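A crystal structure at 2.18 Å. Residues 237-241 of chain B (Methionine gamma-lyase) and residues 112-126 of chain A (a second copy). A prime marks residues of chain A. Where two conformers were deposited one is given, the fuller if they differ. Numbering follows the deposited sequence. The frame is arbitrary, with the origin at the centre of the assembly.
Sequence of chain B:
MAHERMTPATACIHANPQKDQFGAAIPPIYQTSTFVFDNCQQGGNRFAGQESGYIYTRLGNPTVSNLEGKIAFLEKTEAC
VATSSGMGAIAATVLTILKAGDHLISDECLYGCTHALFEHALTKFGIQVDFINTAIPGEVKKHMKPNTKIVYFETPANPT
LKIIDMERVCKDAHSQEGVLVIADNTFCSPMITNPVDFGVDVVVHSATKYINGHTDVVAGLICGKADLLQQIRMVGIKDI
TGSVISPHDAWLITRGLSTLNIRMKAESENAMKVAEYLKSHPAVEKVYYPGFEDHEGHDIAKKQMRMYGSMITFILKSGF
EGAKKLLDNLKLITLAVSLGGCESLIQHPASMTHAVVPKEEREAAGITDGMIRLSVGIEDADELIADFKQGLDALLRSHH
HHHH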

# COMPACT_ATOMS: atom_id res chain seq x y z
N ILE B 237 2.89 -5.53 24.35
CA ILE B 237 2.22 -5.13 23.11
C ILE B 237 0.71 -5.06 23.29
O ILE B 237 0.12 -4.01 23.02
CB ILE B 237 2.55 -6.07 21.94
CG1 ILE B 237 4.07 -6.21 21.72
CG2 ILE B 237 1.84 -5.62 20.67
CD1 ILE B 237 4.78 -4.92 21.48
N LYS B 238 0.04 -6.10 23.69
CA LYS B 238 -1.41 -6.19 23.81
C LYS B 238 -2.00 -5.09 24.68
O LYS B 238 -3.02 -4.52 24.31
CB LYS B 238 -1.80 -7.58 24.32
CG LYS B 238 -3.27 -7.83 24.56
CD LYS B 238 -3.64 -9.30 24.85
CE LYS B 238 -3.82 -9.54 26.35
NZ LYS B 238 -4.87 -8.56 26.87
N ASP B 239 -1.42 -4.77 25.84
CA ASP B 239 -2.01 -3.80 26.72
C ASP B 239 -1.23 -2.53 26.98
O ASP B 239 -1.85 -1.47 26.97
CB ASP B 239 -2.24 -4.40 28.13
CG ASP B 239 -3.04 -5.68 28.13
OD1 ASP B 239 -3.82 -5.92 27.19
OD2 ASP B 239 -2.90 -6.50 29.09
N ILE B 240 0.07 -2.63 27.27
CA ILE B 240 0.80 -1.47 27.75
C ILE B 240 1.23 -0.50 26.68
O ILE B 240 1.06 0.72 26.92
CB ILE B 240 2.00 -1.92 28.65
CG1 ILE B 240 1.50 -2.73 29.87
CG2 ILE B 240 2.81 -0.75 29.12
CD1 ILE B 240 2.67 -3.32 30.67
N THR B 241 1.75 -0.98 25.53
CA THR B 241 2.17 0.06 24.57
C THR B 241 1.13 0.15 23.47
O THR B 241 1.01 1.17 22.79
CB THR B 241 3.51 -0.30 23.89
OG1 THR B 241 3.37 -1.57 23.23
CG2 THR B 241 4.56 -0.38 24.98
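Chain A, residues 112-126: GCTHALFEHALTKFG

The chain A stretch is helical from Gly112′ and crosses residues 237-241 of chain B, part of a helix that begins earlier and here takes a wider pi-type turn. The N-to-C directions diverge by 63°, so the helices run neither parallel nor antiparallel (signed crossing angle -63°), with the axes 9.0 Å apart at their closest approach. The backbones come nearest at Asp239 and Leu117′, whose CA atoms lie 5.3 Å apart, and the two stretches together bury 343 Å². No direct hydrogen bond joins them.

The contact begins one residue into the chain A helix. Cys113′ directs its CA-to-CB bond toward chain B, bringing CB to 3.6 Å from OD1 of Asp239 and SG to 3.9 Å from NZ of Lys238. These two chain B side chains are themselves held together by a salt bridge, NZ of Lys238 to OD1 of Asp239 at 2.9 Å, so Cys113′ packs against a paired charge. Thr114′ points away and His115′ is out of reach. One turn on from Cys113′, the small side chain of Ala116′ places CB 3.8 Å from OD2 of Asp239. A water bridges the same pair of residues, donating to Asp239 OD2 at 2.8 Å and, weakly, to Ala116′ O at 3.3 Å.

Leu117′, with chi1 t and chi2 p, sets CD1 3.5 Å from the backbone O of Asp239 and 4.4 Å from CG1 of Ile240. From Leu117′ onward the partner is increasingly the apolar side chain of Ile240. The helix widens into a pi-type turn at 117-122, where Leu117′ O accepts from Leu122′ N at 3.0 Å and only weakly from Ala121′ N at 3.1 Å. Within this turn Ala121′ points toward chain B, its CB 3.6 Å from CG1 of Ile240. Farther along, the extended Lys124′ brings CE to 4.5 Å from CD1 of Ile240, and Phe125′, in the loop that follows, approaches that methyl obliquely, CE2 to CD1 of Ile240 being 4.4 Å.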

# COMPACT_ATOMS: atom_id res chain seq x y z
N GLY A 112 -12.34 -5.95 27.53
CA GLY A 112 -11.42 -6.80 28.27
C GLY A 112 -9.98 -6.33 28.41
O GLY A 112 -9.47 -6.29 29.54
N CYS A 113 -9.31 -5.95 27.32
CA CYS A 113 -7.91 -5.55 27.40
C CYS A 113 -7.74 -4.26 28.17
O CYS A 113 -6.73 -4.14 28.87
CB CYS A 113 -7.23 -5.53 26.00
SG CYS A 113 -7.75 -6.85 24.87
N THR A 114 -8.65 -3.30 28.12
CA THR A 114 -8.48 -2.11 28.94
C THR A 114 -8.53 -2.44 30.43
O THR A 114 -7.80 -1.93 31.29
CB THR A 114 -9.60 -1.09 28.65
OG1 THR A 114 -9.83 -0.94 27.26
CG2 THR A 114 -9.21 0.24 29.29
N HIS A 115 -9.49 -3.33 30.77
CA HIS A 115 -9.67 -3.76 32.16
C HIS A 115 -8.38 -4.42 32.66
O HIS A 115 -7.92 -4.06 33.74
CB HIS A 115 -10.84 -4.76 32.25
CG HIS A 115 -11.33 -5.00 33.65
ND1 HIS A 115 -10.64 -5.82 34.57
CD2 HIS A 115 -12.47 -4.52 34.23
CE1 HIS A 115 -11.37 -5.80 35.68
NE2 HIS A 115 -12.44 -5.05 35.51
N ALA A 116 -7.78 -5.24 31.80
CA ALA A 116 -6.50 -5.86 32.18
C ALA A 116 -5.38 -4.86 32.32
O ALA A 116 -4.56 -4.85 33.26
CB ALA A 116 -6.10 -6.94 31.17
N LEU A 117 -5.28 -3.91 31.40
CA LEU A 117 -4.28 -2.84 31.45
C LEU A 117 -4.35 -2.15 32.84
O LEU A 117 -3.38 -1.95 33.57
CB LEU A 117 -4.55 -1.78 30.35
CG LEU A 117 -3.80 -0.46 30.45
CD1 LEU A 117 -2.28 -0.62 30.31
CD2 LEU A 117 -4.29 0.57 29.42
N PHE A 118 -5.58 -1.76 33.17
CA PHE A 118 -5.89 -1.07 34.42
C PHE A 118 -5.64 -1.95 35.64
O PHE A 118 -4.96 -1.56 36.61
CB PHE A 118 -7.31 -0.51 34.35
CG PHE A 118 -7.71 0.66 33.48
CD1 PHE A 118 -6.78 1.22 32.61
CD2 PHE A 118 -8.99 1.19 33.46
CE1 PHE A 118 -7.14 2.29 31.82
CE2 PHE A 118 -9.39 2.26 32.65
CZ PHE A 118 -8.41 2.80 31.81
N GLU A 119 -6.11 -3.20 35.67
CA GLU A 119 -6.06 -4.04 36.84
C GLU A 119 -4.66 -4.58 37.11
O GLU A 119 -4.28 -4.64 38.26
CB GLU A 119 -7.06 -5.21 36.72
CG GLU A 119 -7.09 -6.09 37.96
CD GLU A 119 -8.24 -7.07 37.95
OE1 GLU A 119 -8.73 -7.57 36.92
OE2 GLU A 119 -8.73 -7.40 39.05
N HIS A 120 -3.94 -4.93 36.06
CA HIS A 120 -2.63 -5.51 36.21
C HIS A 120 -1.41 -4.65 35.93
O HIS A 120 -0.50 -4.60 36.75
CB HIS A 120 -2.56 -6.82 35.38
CG HIS A 120 -3.63 -7.77 35.84
ND1 HIS A 120 -3.61 -8.26 37.14
CD2 HIS A 120 -4.70 -8.32 35.24
CE1 HIS A 120 -4.63 -9.07 37.32
NE2 HIS A 120 -5.30 -9.13 36.18
N ALA A 121 -1.36 -3.93 34.81
CA ALA A 121 -0.23 -3.09 34.47
C ALA A 121 -0.10 -1.82 35.28
O ALA A 121 0.94 -1.49 35.83
CB ALA A 121 -0.26 -2.77 32.96
N LEU A 122 -1.19 -1.03 35.34
CA LEU A 122 -1.16 0.23 36.08
C LEU A 122 -0.82 -0.02 37.56
O LEU A 122 -0.02 0.74 38.11
CB LEU A 122 -2.42 1.05 35.92
CG LEU A 122 -2.99 1.72 34.66
CD1 LEU A 122 -4.09 2.72 35.00
CD2 LEU A 122 -1.89 2.37 33.83
N THR A 123 -1.37 -1.06 38.16
CA THR A 123 -1.10 -1.37 39.55
C THR A 123 0.31 -1.88 39.79
O THR A 123 0.84 -1.54 40.85
CB THR A 123 -2.13 -2.36 40.12
OG1 THR A 123 -2.13 -3.57 39.36
CG2 THR A 123 -3.56 -1.80 40.09
N LYS A 124 1.06 -2.46 38.86
CA LYS A 124 2.46 -2.82 39.13
C LYS A 124 3.39 -1.61 39.04
O LYS A 124 4.58 -1.69 39.38
CB LYS A 124 2.87 -3.95 38.21
CG LYS A 124 2.88 -3.68 36.72
CD LYS A 124 3.66 -4.83 36.08
CE LYS A 124 4.25 -4.32 34.75
NZ LYS A 124 5.02 -5.39 34.08
N PHE A 125 2.90 -0.49 38.58
CA PHE A 125 3.59 0.77 38.43
C PHE A 125 3.17 1.76 39.48
O PHE A 125 3.36 2.97 39.38
CB PHE A 125 3.35 1.35 37.01
CG PHE A 125 4.06 0.50 35.96
CD1 PHE A 125 5.32 -0.00 36.12
CD2 PHE A 125 3.39 0.30 34.75
CE1 PHE A 125 5.93 -0.75 35.13
CE2 PHE A 125 3.99 -0.45 33.75
CZ PHE A 125 5.24 -1.00 33.96
N GLY A 126 2.50 1.27 40.53
CA GLY A 126 2.20 2.01 41.74
C GLY A 126 0.95 2.88 41.59
O GLY A 126 0.85 3.90 42.29
O HOH W 1 -2.03 -6.18 31.68